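Side-chain contacts in DUF1780 domain-containing protein (Pseudomonas aeruginosa, PDB 1Y0K), which is of unknown function but belongs to a family of putative endonucleases in the PD-(D/E)XK clan: residues Asn2-Asp5 against Tyr6-Leu10; Leu10-Gln13 against Ala14-Ala17; Ala189-Phe192 against Leu193-Asn196. All coordinates share one frame; numbering follows the deposited sequence.

Contact 1. Residues Asn2-Asp5 against Tyr6-Leu10; sequences NEAD and YLRLL
The first two turns of helix 3-23 carry this contact, with Asn2 at the N-cap position and Asp5 bridged to Arg8 one turn further on. The salt bridge joins Asp5 OD1 to Arg8 NH1 at 2.9 Å, and its geometry is bent: the N-H...O angle is 139°, and the nitrogen approaches from above the carboxylate plane. Only Asp5 OD1 and Arg8 NH1 bond between the two groups, a single-atom bridge with which their planes, 60° apart, are consistent. Arg8 starts with CG beside its backbone N (chi1 -81°) and then runs extended to NE; this course leads the chain back past the first turn, where NH1 also lies 3.6 Å from Ala4 CB. On another flank of the helix, Glu3 and Leu7 run alongside each other, pointing the same way, with Glu3 CG 4.0 Å from Leu7 CD1. Leu7 CG rests 3.5 Å from Glu3 O, which accepts the hydrogen bond of Leu7 N at 2.9 Å. The helical ladder opens with Tyr6 N bonded to Asn2 O (3.1 Å) and goes on through Arg8 to Ala4 and Leu9 to Asp5. The Tyr6 ring has Leu10 CG over one face, toward its rim. All this lies at the protein surface, where Leu7 and Arg8 touch Pro106 and Arg105 just before strand 107-110, and Leu9 meets Ala205 beyond strand 201-202.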
# COMPACT_ATOMS: atom_id res chain seq x y z
N ASN A 2 14.90 -23.58 -7.80
CA ASN A 2 16.15 -22.83 -7.74
C ASN A 2 15.82 -21.34 -7.59
O ASN A 2 14.73 -20.90 -7.98
CB ASN A 2 17.04 -23.12 -8.96
CG ASN A 2 16.36 -22.78 -10.27
OD1 ASN A 2 15.74 -23.64 -10.91
ND2 ASN A 2 16.49 -21.53 -10.69
N GLU A 3 16.74 -20.59 -7.00
CA GLU A 3 16.46 -19.18 -6.69
C GLU A 3 16.16 -18.33 -7.93
O GLU A 3 15.26 -17.47 -7.90
CB GLU A 3 17.62 -18.56 -5.89
CG GLU A 3 17.35 -17.12 -5.48
CD GLU A 3 18.61 -16.38 -5.02
OE1 GLU A 3 19.73 -16.83 -5.32
OE2 GLU A 3 18.45 -15.33 -4.37
N ALA A 4 16.91 -18.58 -9.01
CA ALA A 4 16.76 -17.82 -10.25
C ALA A 4 15.35 -17.95 -10.78
O ALA A 4 14.71 -16.96 -11.14
CB ALA A 4 17.77 -18.29 -11.27
N ASP A 5 14.84 -19.18 -10.81
CA ASP A 5 13.49 -19.41 -11.32
C ASP A 5 12.44 -18.85 -10.36
O ASP A 5 11.39 -18.40 -10.81
CB ASP A 5 13.25 -20.89 -11.64
CG ASP A 5 13.87 -21.31 -12.99
OD1 ASP A 5 14.14 -20.43 -13.85
OD2 ASP A 5 14.07 -22.53 -13.18
N TYR A 6 12.73 -18.85 -9.06
CA TYR A 6 11.78 -18.25 -8.09
C TYR A 6 11.68 -16.73 -8.28
O TYR A 6 10.58 -16.17 -8.30
CB TYR A 6 12.13 -18.60 -6.64
CG TYR A 6 11.06 -18.14 -5.66
CD1 TYR A 6 9.75 -18.61 -5.76
CD2 TYR A 6 11.35 -17.22 -4.65
CE1 TYR A 6 8.75 -18.18 -4.87
CE2 TYR A 6 10.37 -16.79 -3.75
CZ TYR A 6 9.07 -17.28 -3.87
OH TYR A 6 8.08 -16.86 -3.00
N LEU A 7 12.82 -16.09 -8.44
CA LEU A 7 12.85 -14.65 -8.70
C LEU A 7 12.17 -14.33 -10.03
O LEU A 7 11.49 -13.30 -10.15
CB LEU A 7 14.30 -14.14 -8.68
CG LEU A 7 15.01 -14.04 -7.33
CD1 LEU A 7 16.49 -13.76 -7.53
CD2 LEU A 7 14.36 -12.96 -6.46
N ARG A 8 12.35 -15.20 -11.03
CA ARG A 8 11.63 -15.07 -12.31
C ARG A 8 10.11 -15.14 -12.12
O ARG A 8 9.38 -14.36 -12.72
CB ARG A 8 12.06 -16.14 -13.30
CG ARG A 8 13.34 -15.81 -14.02
CD ARG A 8 13.74 -16.91 -15.00
NE ARG A 8 15.07 -16.63 -15.51
CZ ARG A 8 16.17 -17.31 -15.20
NH1 ARG A 8 16.11 -18.39 -14.42
NH2 ARG A 8 17.34 -16.93 -15.71
N LEU A 9 9.66 -16.09 -11.29
CA LEU A 9 8.25 -16.21 -10.96
C LEU A 9 7.75 -14.88 -10.37
O LEU A 9 6.73 -14.35 -10.78
CB LEU A 9 8.03 -17.35 -9.95
CG LEU A 9 6.62 -17.84 -9.63
CD1 LEU A 9 6.69 -19.09 -8.75
CD2 LEU A 9 5.77 -16.78 -8.96
N LEU A 10 8.49 -14.35 -9.41
CA LEU A 10 8.08 -13.10 -8.77
C LEU A 10 8.09 -11.91 -9.75
O LEU A 10 7.24 -11.02 -9.66
CB LEU A 10 8.93 -12.81 -7.53
CG LEU A 10 8.86 -13.85 -6.42
CD1 LEU A 10 9.80 -13.46 -5.29
CD2 LEU A 10 7.42 -14.01 -5.88

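Contact 2. Residues Leu10-Gln13 against Ala14-Ala17; sequences LTRQ and AEQA
Arg12 O is gripped from two directions: Gln16 N donates to it at 2.9 Å with an N-H...O angle of 155°, and a water donates to it at 2.8 Å. The same water reaches Gln16 OE1 only weakly, at 3.5 Å, so it forms a loose bridge from backbone to side chain within one turn. Gln16 sends its extended chain back along this carbonyl because CG sits beside the backbone N (chi1 -84°), and Gln16 CG comes to 3.6 Å from Arg12 O. Glu15 folds back in a similar way over the preceding carbonyl, with Glu15 CG 3.3 Å from Thr11 O, the acceptor for Glu15 N. Glu15 OE1 passes 3.6 Å from Arg12 CA. Arg12 bends at chi3, and its guanidinium plane is turned 68° from the carboxylate. Arg12 NE stays 6.3 Å from Glu15 OE1, too far for a salt bridge, although the opposite charges may still attract weakly. Two polar side chains find partners beyond these residues: Thr11 OG1 bonds to Leu7 O, and buried Gln13 OE1 accepts from Gly206 N. Ala14 O takes a bond from Asn146 ND2 as well, tying the helix to the end of strand 140-146. The whole is a regular i to i+4 ladder of an amphipathic alpha-helix, with Gln13, Ala14 and Ala17 buried and Arg12 and Gln16 exposed.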
# COMPACT_ATOMS: atom_id res chain seq x y z
N LEU A 10 8.49 -14.35 -9.41
CA LEU A 10 8.08 -13.10 -8.77
C LEU A 10 8.09 -11.91 -9.75
O LEU A 10 7.24 -11.02 -9.66
CB LEU A 10 8.93 -12.81 -7.53
CG LEU A 10 8.86 -13.85 -6.42
CD1 LEU A 10 9.80 -13.46 -5.29
CD2 LEU A 10 7.42 -14.01 -5.88
N THR A 11 9.02 -11.92 -10.70
CA THR A 11 9.05 -10.91 -11.76
C THR A 11 7.84 -11.01 -12.70
O THR A 11 7.24 -9.99 -13.05
CB THR A 11 10.39 -10.95 -12.56
OG1 THR A 11 11.48 -10.93 -11.64
CG2 THR A 11 10.51 -9.75 -13.49
N ARG A 12 7.47 -12.22 -13.11
CA ARG A 12 6.28 -12.41 -13.96
C ARG A 12 5.01 -11.98 -13.23
O ARG A 12 4.12 -11.36 -13.81
CB ARG A 12 6.17 -13.86 -14.45
CG ARG A 12 7.28 -14.27 -15.41
CD ARG A 12 6.93 -15.57 -16.16
NE ARG A 12 6.47 -16.60 -15.24
CZ ARG A 12 7.27 -17.41 -14.55
NH1 ARG A 12 8.60 -17.34 -14.68
NH2 ARG A 12 6.74 -18.30 -13.72
N GLN A 13 4.94 -12.31 -11.94
CA GLN A 13 3.87 -11.84 -11.06
C GLN A 13 3.77 -10.31 -11.05
O GLN A 13 2.67 -9.74 -11.20
CB GLN A 13 4.11 -12.38 -9.65
CG GLN A 13 3.09 -11.94 -8.60
CD GLN A 13 3.21 -12.78 -7.35
OE1 GLN A 13 2.48 -13.76 -7.18
NE2 GLN A 13 4.15 -12.42 -6.48
N ALA A 14 4.91 -9.64 -10.89
CA ALA A 14 4.95 -8.18 -10.91
C ALA A 14 4.45 -7.64 -12.25
O ALA A 14 3.66 -6.69 -12.31
CB ALA A 14 6.36 -7.66 -10.61
N GLU A 15 4.91 -8.27 -13.33
CA GLU A 15 4.47 -7.90 -14.68
C GLU A 15 2.95 -8.01 -14.84
O GLU A 15 2.33 -7.11 -15.40
CB GLU A 15 5.17 -8.77 -15.73
CG GLU A 15 6.62 -8.45 -15.95
CD GLU A 15 7.31 -9.40 -16.93
OE1 GLU A 15 6.92 -10.59 -17.01
OE2 GLU A 15 8.26 -8.96 -17.61
N GLN A 16 2.37 -9.09 -14.32
CA GLN A 16 0.92 -9.32 -14.38
C GLN A 16 0.13 -8.23 -13.68
O GLN A 16 -0.89 -7.78 -14.20
CB GLN A 16 0.56 -10.66 -13.74
CG GLN A 16 0.70 -11.85 -14.65
CD GLN A 16 0.66 -13.17 -13.90
OE1 GLN A 16 1.40 -14.10 -14.23
NE2 GLN A 16 -0.20 -13.26 -12.89
N ALA A 17 0.60 -7.83 -12.50
CA ALA A 17 -0.03 -6.75 -11.75
C ALA A 17 0.03 -5.44 -12.54
O ALA A 17 -0.97 -4.74 -12.62
CB ALA A 17 0.63 -6.58 -10.38
O HOH W 1 3.32 -12.12 -16.35

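Contact 3. Residues Ala189-Phe192 against Leu193-Asn196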
# COMPACT_ATOMS: atom_id res chain seq x y z
N ALA A 189 -7.65 5.78 14.02
CA ALA A 189 -7.75 4.94 12.83
C ALA A 189 -8.68 3.76 13.08
O ALA A 189 -8.82 3.31 14.22
CB ALA A 189 -6.36 4.45 12.41
N PRO A 190 -9.36 3.28 12.02
CA PRO A 190 -10.17 2.07 12.11
C PRO A 190 -9.47 0.95 12.87
O PRO A 190 -8.26 0.76 12.73
CB PRO A 190 -10.36 1.67 10.65
CG PRO A 190 -10.41 2.97 9.94
CD PRO A 190 -9.44 3.87 10.66
N GLU A 191 -10.24 0.20 13.65
CA GLU A 191 -9.65 -0.84 14.49
C GLU A 191 -8.90 -1.91 13.68
O GLU A 191 -7.88 -2.42 14.15
CB GLU A 191 -10.73 -1.46 15.38
CG GLU A 191 -10.21 -2.48 16.36
CD GLU A 191 -11.30 -3.42 16.80
OE1 GLU A 191 -12.15 -3.77 15.95
OE2 GLU A 191 -11.31 -3.82 17.99
N PHE A 192 -9.38 -2.23 12.48
CA PHE A 192 -8.72 -3.24 11.65
C PHE A 192 -7.29 -2.84 11.25
O PHE A 192 -6.43 -3.70 11.09
CB PHE A 192 -9.56 -3.68 10.43
CG PHE A 192 -9.70 -2.65 9.34
CD1 PHE A 192 -8.73 -2.53 8.34
CD2 PHE A 192 -10.82 -1.82 9.29
CE1 PHE A 192 -8.85 -1.58 7.32
CE2 PHE A 192 -10.96 -0.86 8.26
CZ PHE A 192 -9.97 -0.74 7.28
N LEU A 193 -7.04 -1.54 11.14
CA LEU A 193 -5.67 -1.07 10.93
C LEU A 193 -4.82 -1.24 12.19
O LEU A 193 -3.73 -1.80 12.14
CB LEU A 193 -5.67 0.39 10.45
CG LEU A 193 -6.24 0.59 9.04
CD1 LEU A 193 -6.35 2.07 8.71
CD2 LEU A 193 -5.38 -0.14 8.00
N ARG A 194 -5.33 -0.75 13.32
CA ARG A 194 -4.60 -0.82 14.58
C ARG A 194 -4.29 -2.25 15.00
O ARG A 194 -3.20 -2.53 15.51
CB ARG A 194 -5.37 -0.06 15.67
CG ARG A 194 -5.21 1.45 15.49
CD ARG A 194 -5.82 2.26 16.62
NE ARG A 194 -7.28 2.13 16.62
CZ ARG A 194 -7.96 1.38 17.48
NH1 ARG A 194 -7.31 0.70 18.43
NH2 ARG A 194 -9.28 1.31 17.40
N ALA A 195 -5.23 -3.15 14.73
CA ALA A 195 -5.09 -4.57 15.05
C ALA A 195 -3.94 -5.27 14.33
O ALA A 195 -3.45 -6.31 14.78
CB ALA A 195 -6.39 -5.30 14.75
N ASN A 196 -3.49 -4.68 13.22
CA ASN A 196 -2.47 -5.29 12.39
C ASN A 196 -1.08 -4.64 12.45
O ASN A 196 -0.22 -4.92 11.65
CB ASN A 196 -2.96 -5.40 10.95
CG ASN A 196 -3.99 -6.48 10.79
OD1 ASN A 196 -3.65 -7.65 10.72
ND2 ASN A 196 -5.25 -6.10 10.79
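The Arg194 guanidinium has Glu191 CA over one face and Ala189 O in plane at its edge. Arg194 NE donates to Ala189 O at 3.1 Å with a nearly straight N-H...O angle of 167°. A bend at chi3 (-67°) turns the arginine chain back to the residue before the N-cap, Pro190. Arg194 NH2 lies 3.7 Å from Glu191 CB, but the side chains cross at about a right angle and Glu191 OE2 stays 5.5 Å from Arg194 NH2, so no salt bridge forms. With its CG between the backbone N and the carbonyl carbon (chi1 71°), the Phe192 ring comes alongside Leu193, CE1 3.8 Å from Leu193 CG, and Leu193 CD1 meets Pro190 CD at 4.1 Å. Beneath, Leu193 reaches Val182 and Ser173 of the sheet, while Phe192 touches Ala65 and Phe67 of strand 65-73. Further along, Asn196 ND2 donates to Phe192 O at 2.7 Å, the oxygen in the amide plane. Ala195 N bonds to Glu191 O at 2.8 Å, whereas Leu193 N and Arg194 N bond to Pro190 O only weakly. Side-chain donors thus supplement backbone bonds: Arg194 ties the helix to the chain before its N-cap, and Asn196 satisfies Phe192 O.

Contacts 1 and 2 follow each other on helix 3-23, share Leu10 and have centres 11 Å apart; together they take in residues 3-17 of its 21 residues. Contact 1 lies 24 Å from the centre of the chain and contact 2 lies 16 Å from it, so the helix passes from the surface toward the body of the protein. Contact 3 comes late in the chain, on helix 191-194, its centre 34 Å from that of contact 1. Contacts 2 and 3 do not touch, their nearest atoms about 19 Å apart, yet one mixed sheet serves both: helix 3-23 bonds to Asn146 of strand 140-146, and helix 191-194 packs on strands 179-185, 171-175 and 65-73.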